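Long-range contacts in invasion protein InvA (Salmonella enterica, PDB 2X49), which takes part in invasion of the intestinal epithelium as a type III secretion export-apparatus protein, represented here by its C-terminal domain: residues V14-R19 against L48-G53; D55-V60 against V73-M78; D247-G252 against L262-E267; N271-I276 against K303-G308. All blocks are in the same frame, centred on the assembly; numbering follows the deposited sequence.

Contact 1: residues V14-R19 against L48-G53; sequences VPKSRR and LRDGEG
Val14 and Asp50 form a parallel beta bridge, flanked by a salt-bridge network of Lys16, Arg19 and Asp50, at the surface of the domain. The bridge joins strands 10-14 and 46-50, neighbours in a four-stranded mixed sheet. Between them the chain makes a beta-alpha-beta crossover through helices 16-24 and 27-39. Val14 is held at both backbone ends. Its N donates to Arg49 O at 2.9 Å, with a C=O...N angle of 168°, and its O accepts from Gly51 N. The two side chains of the bridged pair diverge, but the carboxylate of Asp50 still reaches the residues that begin helix 16-24.

Two cations share this carboxylate, one oxygen each. Lys16 NZ binds Asp50 OD2 at 2.8 Å, through the lone pair that faces away from OD1. The lysine chain bends at its last two torsions, and its CG also lies beside OD2. Arg19 takes the other oxygen and crosses the aspartate at about a right angle. The two cations probably stabilise the charged form of Asp50. Arg19 NE has a second partner in Glu23, one helical turn on.

The hydrophobic share is small. Val14 CG1 stands 4.5 Å from Leu48 CD2. Leu48 O sits over one face of the guanidinium, near its rim. Leu48 CB lies 3.7 Å from Arg19 NE, on the same side of the guanidinium as Leu48 O. Water 1 bridges Lys16 N and Gly51 O. Arg19 NH1 meets Asp50 OD1 at 2.9 Å, with the oxygen almost in the guanidinium plane but the nitrogen 62° out of the carboxylate plane.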
loop_
_atom_site.group_PDB
_atom_site.type_symbol
_atom_site.label_atom_id
_atom_site.label_comp_id
_atom_site.label_asym_id
_atom_site.label_seq_id
_atom_site.Cartn_x
_atom_site.Cartn_y
_atom_site.Cartn_z
ATOM N N VAL A 14 -21.627 -2.996 -6.510
ATOM C CA VAL A 14 -22.157 -1.908 -5.676
ATOM C C VAL A 14 -23.636 -2.152 -5.370
ATOM O O VAL A 14 -24.306 -2.892 -6.053
ATOM C CB VAL A 14 -21.954 -0.532 -6.367
ATOM C CG1 VAL A 14 -20.448 -0.359 -6.759
ATOM C CG2 VAL A 14 -22.845 -0.402 -7.594
ATOM N N PRO A 15 -24.125 -1.513 -4.312
ATOM C CA PRO A 15 -25.561 -1.626 -4.074
ATOM C C PRO A 15 -26.370 -0.877 -5.114
ATOM O O PRO A 15 -26.052 0.216 -5.485
ATOM C CB PRO A 15 -25.737 -0.961 -2.693
ATOM C CG PRO A 15 -24.383 -0.847 -2.088
ATOM C CD PRO A 15 -23.453 -0.706 -3.267
ATOM N N LYS A 16 -27.423 -1.535 -5.547
ATOM C CA LYS A 16 -28.390 -0.943 -6.471
ATOM C C LYS A 16 -28.830 0.438 -5.996
ATOM O O LYS A 16 -28.925 1.389 -6.776
ATOM C CB LYS A 16 -29.580 -1.886 -6.710
ATOM C CG LYS A 16 -30.570 -1.405 -7.734
ATOM C CD LYS A 16 -31.718 -2.392 -7.979
ATOM C CE LYS A 16 -31.298 -3.757 -8.593
ATOM N NZ LYS A 16 -30.418 -3.654 -9.808
ATOM N N SER A 17 -28.991 0.527 -4.687
ATOM C CA SER A 17 -29.428 1.766 -4.018
ATOM C C SER A 17 -28.441 2.908 -4.069
ATOM O O SER A 17 -28.813 4.041 -3.774
ATOM C CB SER A 17 -29.770 1.555 -2.536
ATOM O OG SER A 17 -28.618 1.177 -1.785
ATOM N N ARG A 18 -27.185 2.601 -4.393
ATOM C CA ARG A 18 -26.112 3.614 -4.440
ATOM C C ARG A 18 -25.583 3.876 -5.849
ATOM O O ARG A 18 -24.795 4.781 -6.072
ATOM C CB ARG A 18 -24.926 3.195 -3.533
ATOM C CG ARG A 18 -25.281 3.012 -2.050
ATOM C CD ARG A 18 -25.406 4.286 -1.340
ATOM N NE ARG A 18 -25.463 4.068 0.100
ATOM C CZ ARG A 18 -25.719 5.022 0.998
ATOM N NH1 ARG A 18 -25.947 6.259 0.582
ATOM N NH2 ARG A 18 -25.709 4.753 2.288
ATOM N N ARG A 19 -26.023 3.062 -6.795
ATOM C CA ARG A 19 -25.441 3.062 -8.163
ATOM C C ARG A 19 -25.506 4.437 -8.817
ATOM O O ARG A 19 -24.505 4.941 -9.387
ATOM C CB ARG A 19 -26.112 1.981 -9.049
ATOM C CG ARG A 19 -25.807 1.987 -10.536
ATOM C CD ARG A 19 -24.452 1.246 -10.732
ATOM N NE ARG A 19 -24.156 1.096 -12.152
ATOM C CZ ARG A 19 -24.520 0.076 -12.930
ATOM N NH1 ARG A 19 -25.228 -0.940 -12.476
ATOM N NH2 ARG A 19 -24.229 0.108 -14.223
ATOM N N LEU A 48 -18.944 -0.896 -13.238
ATOM C CA LEU A 48 -19.870 -1.048 -12.078
ATOM C C LEU A 48 -20.973 -2.037 -12.421
ATOM O O LEU A 48 -21.553 -2.032 -13.521
ATOM C CB LEU A 48 -20.539 0.280 -11.646
ATOM C CG LEU A 48 -19.647 1.473 -11.323
ATOM C CD1 LEU A 48 -20.466 2.645 -10.726
ATOM C CD2 LEU A 48 -18.456 1.182 -10.471
ATOM N N ARG A 49 -21.263 -2.879 -11.441
ATOM C CA ARG A 49 -22.322 -3.891 -11.543
ATOM C C ARG A 49 -23.113 -3.916 -10.245
ATOM O O ARG A 49 -22.543 -3.759 -9.188
ATOM C CB ARG A 49 -21.717 -5.258 -11.851
ATOM C CG ARG A 49 -22.671 -6.404 -11.934
ATOM C CD ARG A 49 -22.000 -7.659 -12.568
ATOM N NE ARG A 49 -21.235 -7.344 -13.787
ATOM C CZ ARG A 49 -20.463 -8.215 -14.441
ATOM N NH1 ARG A 49 -20.338 -9.456 -14.000
ATOM N NH2 ARG A 49 -19.798 -7.845 -15.533
ATOM N N ASP A 50 -24.427 -4.025 -10.313
ATOM C CA ASP A 50 -25.178 -4.104 -9.055
ATOM C C ASP A 50 -24.971 -5.491 -8.444
ATOM O O ASP A 50 -25.097 -6.489 -9.096
ATOM C CB ASP A 50 -26.661 -3.834 -9.307
ATOM C CG ASP A 50 -26.936 -2.399 -9.744
ATOM O OD1 ASP A 50 -26.005 -1.548 -9.732
ATOM O OD2 ASP A 50 -28.095 -2.140 -10.143
ATOM N N GLY A 51 -24.612 -5.509 -7.177
ATOM C CA GLY A 51 -24.387 -6.771 -6.454
ATOM C C GLY A 51 -25.589 -7.268 -5.701
ATOM O O GLY A 51 -26.117 -6.639 -4.815
ATOM N N GLU A 52 -25.977 -8.472 -6.072
ATOM C CA GLU A 52 -27.063 -9.154 -5.405
ATOM C C GLU A 52 -26.805 -9.255 -3.906
ATOM O O GLU A 52 -25.744 -9.642 -3.448
ATOM C CB GLU A 52 -27.294 -10.560 -6.015
ATOM C CG GLU A 52 -27.937 -10.552 -7.409
ATOM C CD GLU A 52 -26.932 -10.535 -8.570
ATOM O OE1 GLU A 52 -25.730 -10.221 -8.354
ATOM O OE2 GLU A 52 -27.346 -10.832 -9.717
ATOM N N GLY A 53 -27.808 -8.860 -3.156
ATOM C CA GLY A 53 -27.787 -8.986 -1.703
ATOM C C GLY A 53 -26.952 -8.034 -0.885
ATOM O O GLY A 53 -26.907 -8.117 0.346
HETATM O O HOH W 1 -27.676 -4.554 -5.292
#

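Contact 2: residues D55-V60 against V73-M78; sequences DDNSIV and VYFDLM
The Tyr74 ring has Asn57 CB over one face, a CH-pi contact 4.3 Å from the ring centroid. The Asn57 amide follows, its plane 34° from that of the ring, with ND2 close to CD1 and CE1. Trp106 packs edge-to-face with the same tyrosine. The Phe75 ring is met mainly at its edge. Asp56 O lies 3.5 Å from Phe75 CD2, and Ile59 CD1 touches Phe75 CZ at 4.0 Å. Val73 CG1 from its own segment sits over one face, offset toward the rim. Leu22 and Leu126 also touch this ring, from helices 16-24 and 125-139.

The contact lies at the open end of the beta hairpin of strands 58-63 and 66-72, where the chain enters one strand and leaves the other. Val73 N donates to Asn57 O at 3.0 Å, from well above the carbonyl plane. The entering chain is shaped by an Asx turn and a type I turn. Asp55 OD1 accepts from Asn57 N and, at 2.6 Å, from Ser58 OG, on opposite faces of the carboxylate plane. The leaving chain makes an inverse gamma turn centred on Tyr74, overlapped by a type I turn from Tyr74 to Leu77.

Asn57 OD1 takes a weak bond from Phe75 N and another from Arg18 NH2. Water 2 donates to it at 2.8 Å and accepts from Asp76 N. Firmer ties to helix 16-24 are the hydrogen bonds of Arg18 NE to Asp56 O and Ser17 OG to Asp56 OD1, and the Arg18-Asp76 salt bridge. Both turns are thus bound to that helix mainly through Asp56 and Asp76.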
loop_
_atom_site.group_PDB
_atom_site.type_symbol
_atom_site.label_atom_id
_atom_site.label_comp_id
_atom_site.label_asym_id
_atom_site.label_seq_id
_atom_site.Cartn_x
_atom_site.Cartn_y
_atom_site.Cartn_z
ATOM N N ASP A 55 -25.861 -4.915 1.175
ATOM C CA ASP A 55 -26.450 -3.823 1.979
ATOM C C ASP A 55 -26.011 -2.502 1.417
ATOM O O ASP A 55 -25.294 -2.431 0.409
ATOM C CB ASP A 55 -26.185 -3.895 3.492
ATOM C CG ASP A 55 -24.753 -3.563 3.924
ATOM O OD1 ASP A 55 -23.977 -2.887 3.197
ATOM O OD2 ASP A 55 -24.447 -3.961 5.075
ATOM N N ASP A 56 -26.519 -1.447 2.019
ATOM C CA ASP A 56 -26.354 -0.109 1.393
ATOM C C ASP A 56 -24.940 0.477 1.504
ATOM O O ASP A 56 -24.610 1.543 0.971
ATOM C CB ASP A 56 -27.319 0.932 2.024
ATOM C CG ASP A 56 -28.784 0.765 1.592
ATOM O OD1 ASP A 56 -29.101 0.048 0.622
ATOM O OD2 ASP A 56 -29.628 1.419 2.242
ATOM N N ASN A 57 -24.092 -0.243 2.231
ATOM C CA ASN A 57 -22.775 0.276 2.648
ATOM C C ASN A 57 -21.647 -0.718 2.375
ATOM O O ASN A 57 -20.675 -0.814 3.103
ATOM C CB ASN A 57 -22.827 0.659 4.140
ATOM C CG ASN A 57 -23.868 1.754 4.420
ATOM O OD1 ASN A 57 -23.637 2.935 3.843
ATOM N ND2 ASN A 57 -24.847 1.526 5.132
ATOM N N SER A 58 -21.871 -1.500 1.349
ATOM C CA SER A 58 -20.871 -2.537 0.942
ATOM C C SER A 58 -20.472 -2.422 -0.516
ATOM O O SER A 58 -21.291 -2.128 -1.384
ATOM C CB SER A 58 -21.460 -3.950 1.203
ATOM O OG SER A 58 -21.779 -4.148 2.565
ATOM N N ILE A 59 -19.216 -2.746 -0.795
ATOM C CA ILE A 59 -18.652 -2.763 -2.170
ATOM C C ILE A 59 -17.767 -3.976 -2.305
ATOM O O ILE A 59 -17.086 -4.318 -1.366
ATOM C CB ILE A 59 -17.776 -1.491 -2.465
ATOM C CG1 ILE A 59 -18.621 -0.192 -2.363
ATOM C CG2 ILE A 59 -17.120 -1.601 -3.827
ATOM C CD1 ILE A 59 -19.386 0.164 -3.599
ATOM N N VAL A 60 -17.857 -4.676 -3.422
ATOM C CA VAL A 60 -16.908 -5.754 -3.746
ATOM C C VAL A 60 -16.072 -5.481 -4.969
ATOM O O VAL A 60 -16.518 -5.068 -6.040
ATOM C CB VAL A 60 -17.656 -7.107 -3.990
ATOM C CG1 VAL A 60 -16.672 -8.348 -4.076
ATOM C CG2 VAL A 60 -18.672 -7.368 -2.910
ATOM N N VAL A 73 -18.129 0.644 3.428
ATOM C CA VAL A 73 -18.013 2.075 3.341
ATOM C C VAL A 73 -19.349 2.666 3.780
ATOM O O VAL A 73 -20.338 2.419 3.124
ATOM C CB VAL A 73 -17.718 2.538 1.880
ATOM C CG1 VAL A 73 -17.719 4.090 1.757
ATOM C CG2 VAL A 73 -16.407 1.972 1.364
ATOM N N TYR A 74 -19.354 3.419 4.867
ATOM C CA TYR A 74 -20.591 4.111 5.342
ATOM C C TYR A 74 -20.689 5.437 4.642
ATOM O O TYR A 74 -20.257 6.478 5.119
ATOM C CB TYR A 74 -20.671 4.185 6.899
ATOM C CG TYR A 74 -20.957 2.831 7.506
ATOM C CD1 TYR A 74 -22.265 2.363 7.652
ATOM C CD2 TYR A 74 -19.934 1.980 7.930
ATOM C CE1 TYR A 74 -22.537 1.150 8.108
ATOM C CE2 TYR A 74 -20.200 0.755 8.413
ATOM C CZ TYR A 74 -21.499 0.332 8.532
ATOM O OH TYR A 74 -21.806 -0.923 9.004
ATOM N N PHE A 75 -21.352 5.393 3.502
ATOM C CA PHE A 75 -21.443 6.514 2.554
ATOM C C PHE A 75 -21.983 7.801 3.168
ATOM O O PHE A 75 -21.609 8.911 2.758
ATOM C CB PHE A 75 -22.288 6.172 1.318
ATOM C CG PHE A 75 -21.648 5.149 0.419
ATOM C CD1 PHE A 75 -20.597 5.505 -0.380
ATOM C CD2 PHE A 75 -22.057 3.816 0.441
ATOM C CE1 PHE A 75 -19.979 4.562 -1.198
ATOM C CE2 PHE A 75 -21.423 2.852 -0.373
ATOM C CZ PHE A 75 -20.405 3.243 -1.187
ATOM N N ASP A 76 -22.837 7.640 4.153
ATOM C CA ASP A 76 -23.523 8.791 4.784
ATOM C C ASP A 76 -22.825 9.270 6.079
ATOM O O ASP A 76 -23.290 10.199 6.734
ATOM C CB ASP A 76 -25.008 8.450 5.044
ATOM C CG ASP A 76 -25.741 7.957 3.772
ATOM O OD1 ASP A 76 -25.427 8.447 2.682
ATOM O OD2 ASP A 76 -26.587 7.040 3.890
ATOM N N LEU A 77 -21.706 8.618 6.428
ATOM C CA LEU A 77 -20.943 8.910 7.692
ATOM C C LEU A 77 -19.513 9.371 7.342
ATOM O O LEU A 77 -19.144 9.481 6.187
ATOM C CB LEU A 77 -20.912 7.696 8.649
ATOM C CG LEU A 77 -22.245 7.013 9.066
ATOM C CD1 LEU A 77 -22.080 5.807 9.974
ATOM C CD2 LEU A 77 -23.117 8.115 9.737
ATOM N N MET A 78 -18.756 9.645 8.402
ATOM C CA MET A 78 -17.369 10.102 8.355
ATOM C C MET A 78 -16.487 9.121 9.102
ATOM O O MET A 78 -16.782 8.709 10.206
ATOM C CB MET A 78 -17.229 11.487 9.011
ATOM C CG MET A 78 -17.979 12.555 8.332
ATOM S SD MET A 78 -17.350 12.953 6.706
ATOM C CE MET A 78 -15.828 13.822 7.171
HETATM O O HOH W 2 -23.785 5.269 5.424
#

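Contact 3: residues D247-G252 against L262-E267; sequences DVIRKG and LSLDPE
Leu262 CD1 lies against the backbone of residues 247-252, 3.4 Å from Ile249 O and 3.6 Å from Gly252 C. Leu262 CG is anti to the backbone N (chi1 -176°), which sets it on the side of the Ile249 carbonyl. The other methyl, CD2, meets Ile249 CD1 at 4.1 Å. The two side chains cross at about a right angle. Leu264 comes to the same place two residues later. Its CD2 rests 4.0 Å from Gly252 CA and equally near Val248 O, while its CD1 faces Ile249 CD1. Gly252 therefore has a leucine methyl near its CA and another near its carbonyl carbon. A single backbone bond crosses the contact. Ser263 N donates to Gly252 O at 2.7 Å, and the N-H points almost straight at the oxygen, at 163°.

Gly252 N bonds back to Ile249 O, three residues earlier. Two short strands, 253-255 and 260-262, then carry the chain back to Leu262. Residues 262-265 lead into helix 266-280. Asp265 is the N-cap of that helix, and its OD2 accepts from Glu267 N.

Further out, Phe301 of helix 299-306 touches both Ile249 and Leu262. Arg250, which takes no part across the contact, pairs with Asp297 through NH1 and with Glu246 through NH2. Its NE makes a long salt bridge to Asp247.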
loop_
_atom_site.group_PDB
_atom_site.type_symbol
_atom_site.label_atom_id
_atom_site.label_comp_id
_atom_site.label_asym_id
_atom_site.label_seq_id
_atom_site.Cartn_x
_atom_site.Cartn_y
_atom_site.Cartn_z
ATOM N N ASP A 247 15.940 -9.230 16.151
ATOM C CA ASP A 247 17.060 -10.151 16.298
ATOM C C ASP A 247 16.699 -11.551 15.890
ATOM O O ASP A 247 17.522 -12.273 15.393
ATOM C CB ASP A 247 17.677 -10.129 17.692
ATOM C CG ASP A 247 18.872 -9.208 17.766
ATOM O OD1 ASP A 247 19.036 -8.544 18.814
ATOM O OD2 ASP A 247 19.694 -9.176 16.802
ATOM N N VAL A 248 15.448 -11.911 16.086
ATOM C CA VAL A 248 14.995 -13.270 15.732
ATOM C C VAL A 248 15.146 -13.426 14.241
ATOM O O VAL A 248 15.541 -14.467 13.705
ATOM C CB VAL A 248 13.537 -13.540 16.126
ATOM C CG1 VAL A 248 12.998 -14.795 15.420
ATOM C CG2 VAL A 248 13.436 -13.666 17.624
ATOM N N ILE A 249 14.811 -12.331 13.572
ATOM C CA ILE A 249 14.772 -12.315 12.106
ATOM C C ILE A 249 16.200 -12.337 11.604
ATOM O O ILE A 249 16.598 -13.057 10.698
ATOM C CB ILE A 249 14.043 -11.077 11.557
ATOM C CG1 ILE A 249 12.564 -11.192 11.880
ATOM C CG2 ILE A 249 14.302 -10.960 10.045
ATOM C CD1 ILE A 249 11.868 -12.279 11.111
ATOM N N ARG A 250 16.996 -11.558 12.287
ATOM C CA ARG A 250 18.385 -11.359 11.869
ATOM C C ARG A 250 19.107 -12.707 11.936
ATOM O O ARG A 250 19.883 -13.048 11.045
ATOM C CB ARG A 250 19.085 -10.262 12.687
ATOM C CG ARG A 250 20.126 -9.532 11.887
ATOM C CD ARG A 250 20.713 -8.361 12.660
ATOM N NE ARG A 250 19.676 -7.770 13.484
ATOM C CZ ARG A 250 19.335 -6.492 13.515
ATOM N NH1 ARG A 250 19.976 -5.595 12.787
ATOM N NH2 ARG A 250 18.364 -6.123 14.312
ATOM N N LYS A 251 18.810 -13.496 12.965
ATOM C CA LYS A 251 19.548 -14.793 13.137
ATOM C C LYS A 251 19.196 -15.783 12.044
ATOM O O LYS A 251 19.913 -16.759 11.791
ATOM C CB LYS A 251 19.331 -15.516 14.489
ATOM C CG LYS A 251 20.320 -16.771 14.718
ATOM C CD LYS A 251 19.939 -18.155 13.969
ATOM C CE LYS A 251 20.851 -19.418 14.227
ATOM N NZ LYS A 251 21.854 -19.953 13.106
ATOM N N GLY A 252 18.036 -15.565 11.476
ATOM C CA GLY A 252 17.449 -16.487 10.483
ATOM C C GLY A 252 17.932 -16.192 9.078
ATOM O O GLY A 252 17.680 -16.921 8.098
ATOM N N LEU A 262 15.628 -15.747 4.251
ATOM C CA LEU A 262 15.241 -15.990 5.637
ATOM C C LEU A 262 14.926 -17.449 5.812
ATOM O O LEU A 262 14.083 -18.003 5.123
ATOM C CB LEU A 262 14.019 -15.187 6.041
ATOM C CG LEU A 262 13.601 -15.293 7.502
ATOM C CD1 LEU A 262 14.667 -14.724 8.443
ATOM C CD2 LEU A 262 12.277 -14.536 7.710
ATOM N N SER A 263 15.616 -18.044 6.766
ATOM C CA SER A 263 15.473 -19.491 7.047
ATOM C C SER A 263 15.179 -19.752 8.526
ATOM O O SER A 263 16.078 -19.870 9.343
ATOM C CB SER A 263 16.732 -20.225 6.568
ATOM O OG SER A 263 16.631 -21.632 6.735
ATOM N N LEU A 264 13.887 -19.857 8.817
ATOM C CA LEU A 264 13.375 -20.104 10.175
ATOM C C LEU A 264 12.618 -21.405 10.203
ATOM O O LEU A 264 11.869 -21.693 9.273
ATOM C CB LEU A 264 12.453 -18.990 10.647
ATOM C CG LEU A 264 13.083 -17.644 11.032
ATOM C CD1 LEU A 264 11.924 -16.729 11.438
ATOM C CD2 LEU A 264 14.095 -17.803 12.130
ATOM N N ASP A 265 12.795 -22.150 11.287
ATOM C CA ASP A 265 12.013 -23.396 11.477
ATOM C C ASP A 265 10.504 -23.068 11.354
ATOM O O ASP A 265 10.052 -22.015 11.793
ATOM C CB ASP A 265 12.362 -24.084 12.825
ATOM C CG ASP A 265 11.591 -25.381 13.056
ATOM O OD1 ASP A 265 12.120 -26.480 12.731
ATOM O OD2 ASP A 265 10.450 -25.297 13.582
ATOM N N PRO A 266 9.722 -23.944 10.692
ATOM C CA PRO A 266 8.316 -23.592 10.583
ATOM C C PRO A 266 7.627 -23.306 11.916
ATOM O O PRO A 266 6.794 -22.422 11.993
ATOM C CB PRO A 266 7.728 -24.828 9.892
ATOM C CG PRO A 266 8.848 -25.207 8.942
ATOM C CD PRO A 266 10.087 -25.054 9.780
ATOM N N GLU A 267 7.994 -24.044 12.950
ATOM C CA GLU A 267 7.330 -23.850 14.258
ATOM C C GLU A 267 7.706 -22.489 14.812
ATOM O O GLU A 267 6.902 -21.764 15.413
ATOM C CB GLU A 267 7.723 -24.956 15.216
ATOM C CG GLU A 267 7.082 -24.879 16.558
ATOM C CD GLU A 267 7.364 -26.138 17.351
ATOM O OE1 GLU A 267 8.541 -26.572 17.399
ATOM O OE2 GLU A 267 6.409 -26.728 17.900
#

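Contact 4: residues N271-I276 against K303-G308; sequences NLMDLI and KKMIEG. With CA (calcium ion), chain F.
Met273 and Ile306 bring helix 266-280 and helix 299-306 nearest to each other, with their CA atoms 7.1 Å apart. At that spacing the contact is made by side chains, and no polar bond joins the two segments. Met273 and Met305 slide past each other in opposite directions. Met273 SD touches Met305 CG at 3.6 Å and also comes close to Met305 O. Met273 CE goes on to the backbone of the next residue, 4.0 Å from Ile306 CA. The chain of Met273 is bent at both chi2 and chi3, which folds its end in against the second helix.

Met305 SD in turn meets Leu272 CD2 at 3.8 Å, the two side chains crossing at about a right angle. One turn further along the first helix, Ile276 CD1 packs on Ile306 CG2, also at 3.8 Å. Ile306 CG1 has chi1 71°, between the backbone N and the carbonyl carbon. CG2 is then anti to the carbonyl carbon and faces both Ile276 CD1 and Met273 SD. The result is a small buried interface of two methionines and three branched aliphatic residues.

Asp274 takes no part in this packing. Its OD2 lies 2.8 Å from a bound calcium ion, a rather long distance for such a bond, and OD1 is 4.0 Å from the metal.

Helix 243-252 extends the packing, with Ile249 touching both Leu272 and Met305. Ile306 also lies on Val315 of strand 314-317, an outer strand of a parallel four-stranded sheet, and Lys303 NZ forms a salt bridge with Glu314 at the start of that strand.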
loop_
_atom_site.group_PDB
_atom_site.type_symbol
_atom_site.label_atom_id
_atom_site.label_comp_id
_atom_site.label_asym_id
_atom_site.label_seq_id
_atom_site.Cartn_x
_atom_site.Cartn_y
_atom_site.Cartn_z
ATOM N N ASN A 271 5.457 -19.205 15.594
ATOM C CA ASN A 271 5.444 -18.657 16.988
ATOM C C ASN A 271 5.713 -17.150 16.927
ATOM O O ASN A 271 5.096 -16.344 17.628
ATOM C CB ASN A 271 6.379 -19.397 17.945
ATOM C CG ASN A 271 5.804 -20.716 18.332
ATOM O OD1 ASN A 271 4.587 -20.908 18.220
ATOM N ND2 ASN A 271 6.632 -21.634 18.774
ATOM N N LEU A 272 6.591 -16.770 16.022
ATOM C CA LEU A 272 6.896 -15.341 15.826
ATOM C C LEU A 272 5.687 -14.581 15.248
ATOM O O LEU A 272 5.385 -13.441 15.618
ATOM C CB LEU A 272 8.154 -15.164 14.959
ATOM C CG LEU A 272 8.512 -13.712 14.740
ATOM C CD1 LEU A 272 8.770 -13.073 16.116
ATOM C CD2 LEU A 272 9.741 -13.591 13.812
ATOM N N MET A 273 5.001 -15.225 14.322
ATOM C CA MET A 273 3.773 -14.662 13.755
ATOM C C MET A 273 2.673 -14.513 14.816
ATOM O O MET A 273 1.924 -13.537 14.813
ATOM C CB MET A 273 3.253 -15.432 12.547
ATOM C CG MET A 273 4.013 -15.136 11.280
ATOM S SD MET A 273 3.971 -13.399 10.826
ATOM C CE MET A 273 2.214 -13.169 10.537
ATOM N N ASP A 274 2.604 -15.461 15.709
ATOM C CA ASP A 274 1.592 -15.416 16.807
ATOM C C ASP A 274 1.891 -14.201 17.704
ATOM O O ASP A 274 0.985 -13.509 18.206
ATOM C CB ASP A 274 1.491 -16.736 17.577
ATOM C CG ASP A 274 0.803 -17.826 16.752
ATOM O OD1 ASP A 274 0.070 -17.476 15.790
ATOM O OD2 ASP A 274 0.980 -19.034 17.057
ATOM N N LEU A 275 3.182 -13.942 17.900
ATOM C CA LEU A 275 3.616 -12.793 18.748
ATOM C C LEU A 275 3.260 -11.455 18.060
ATOM O O LEU A 275 2.780 -10.517 18.664
ATOM C CB LEU A 275 5.124 -12.854 19.048
ATOM C CG LEU A 275 5.677 -11.596 19.698
ATOM C CD1 LEU A 275 5.116 -11.428 21.126
ATOM C CD2 LEU A 275 7.219 -11.664 19.719
ATOM N N ILE A 276 3.509 -11.379 16.756
ATOM C CA ILE A 276 3.256 -10.159 15.978
ATOM C C ILE A 276 1.721 -9.931 16.011
ATOM O O ILE A 276 1.222 -8.836 16.296
ATOM C CB ILE A 276 3.846 -10.231 14.528
ATOM C CG1 ILE A 276 5.385 -10.281 14.539
ATOM C CG2 ILE A 276 3.314 -9.078 13.660
ATOM C CD1 ILE A 276 5.916 -10.739 13.192
ATOM N N LYS A 303 8.596 -7.903 5.999
ATOM C CA LYS A 303 7.484 -7.713 5.023
ATOM C C LYS A 303 7.039 -9.072 4.468
ATOM O O LYS A 303 5.868 -9.441 4.563
ATOM C CB LYS A 303 7.780 -6.697 3.912
ATOM C CG LYS A 303 6.782 -6.732 2.744
ATOM C CD LYS A 303 5.419 -6.108 3.095
ATOM C CE LYS A 303 4.428 -6.218 1.938
ATOM N NZ LYS A 303 3.050 -5.837 2.276
ATOM N N LYS A 304 7.994 -9.880 4.040
ATOM C CA LYS A 304 7.664 -11.207 3.472
ATOM C C LYS A 304 7.009 -12.113 4.489
ATOM O O LYS A 304 6.080 -12.875 4.183
ATOM C CB LYS A 304 8.896 -11.897 2.857
ATOM C CG LYS A 304 8.596 -13.170 2.036
ATOM C CD LYS A 304 9.786 -13.584 1.170
ATOM C CE LYS A 304 9.365 -14.459 -0.020
ATOM N NZ LYS A 304 9.738 -15.898 0.167
ATOM N N MET A 305 7.463 -11.996 5.727
ATOM C CA MET A 305 6.947 -12.839 6.779
ATOM C C MET A 305 5.482 -12.532 7.138
ATOM O O MET A 305 4.660 -13.444 7.288
ATOM C CB MET A 305 7.875 -12.769 8.004
ATOM C CG MET A 305 7.198 -13.080 9.252
ATOM S SD MET A 305 8.414 -13.876 10.300
ATOM C CE MET A 305 8.803 -15.247 9.229
ATOM N N ILE A 306 5.148 -11.259 7.197
ATOM C CA ILE A 306 3.828 -10.845 7.750
ATOM C C ILE A 306 2.741 -10.664 6.723
ATOM O O ILE A 306 1.563 -10.557 7.074
ATOM C CB ILE A 306 3.903 -9.520 8.567
ATOM C CG1 ILE A 306 4.142 -8.332 7.648
ATOM C CG2 ILE A 306 4.885 -9.652 9.713
ATOM C CD1 ILE A 306 3.997 -6.954 8.337
ATOM N N GLU A 307 3.128 -10.687 5.469
ATOM C CA GLU A 307 2.198 -10.225 4.392
ATOM C C GLU A 307 1.073 -11.186 4.076
ATOM O O GLU A 307 0.066 -10.799 3.522
ATOM C CB GLU A 307 2.911 -9.863 3.098
ATOM C CG GLU A 307 3.496 -11.015 2.388
ATOM C CD GLU A 307 4.250 -10.601 1.138
ATOM O OE1 GLU A 307 4.314 -9.393 0.876
ATOM O OE2 GLU A 307 4.785 -11.492 0.431
ATOM N N GLY A 308 1.250 -12.407 4.520
ATOM C CA GLY A 308 0.237 -13.431 4.370
ATOM C C GLY A 308 -0.988 -13.127 5.204
ATOM O O GLY A 308 -2.128 -13.156 4.722
HETATM CA CA CA F . 0.012 -21.447 16.018
#

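The four contacts follow one another along the chain and fall into two pairs. Contacts 1 and 2 lie about 11 Å apart between centres and meet directly through Ser17 and Asp56. Both belong to the mixed sheet of strands 46-50, 10-14, 58-63 and 66-72. Contacts 3 and 4 are also about 11 Å apart, share helix 266-280, and join through an apolar cluster. The pairs are well separated: centres of contacts 1 and 3 are about 46 Å apart, on opposite sides of the chain's centre. The C-terminal domain of InvA thus holds two separate packing clusters, one on the mixed sheet and one among helices 243-252, 266-280 and 299-306.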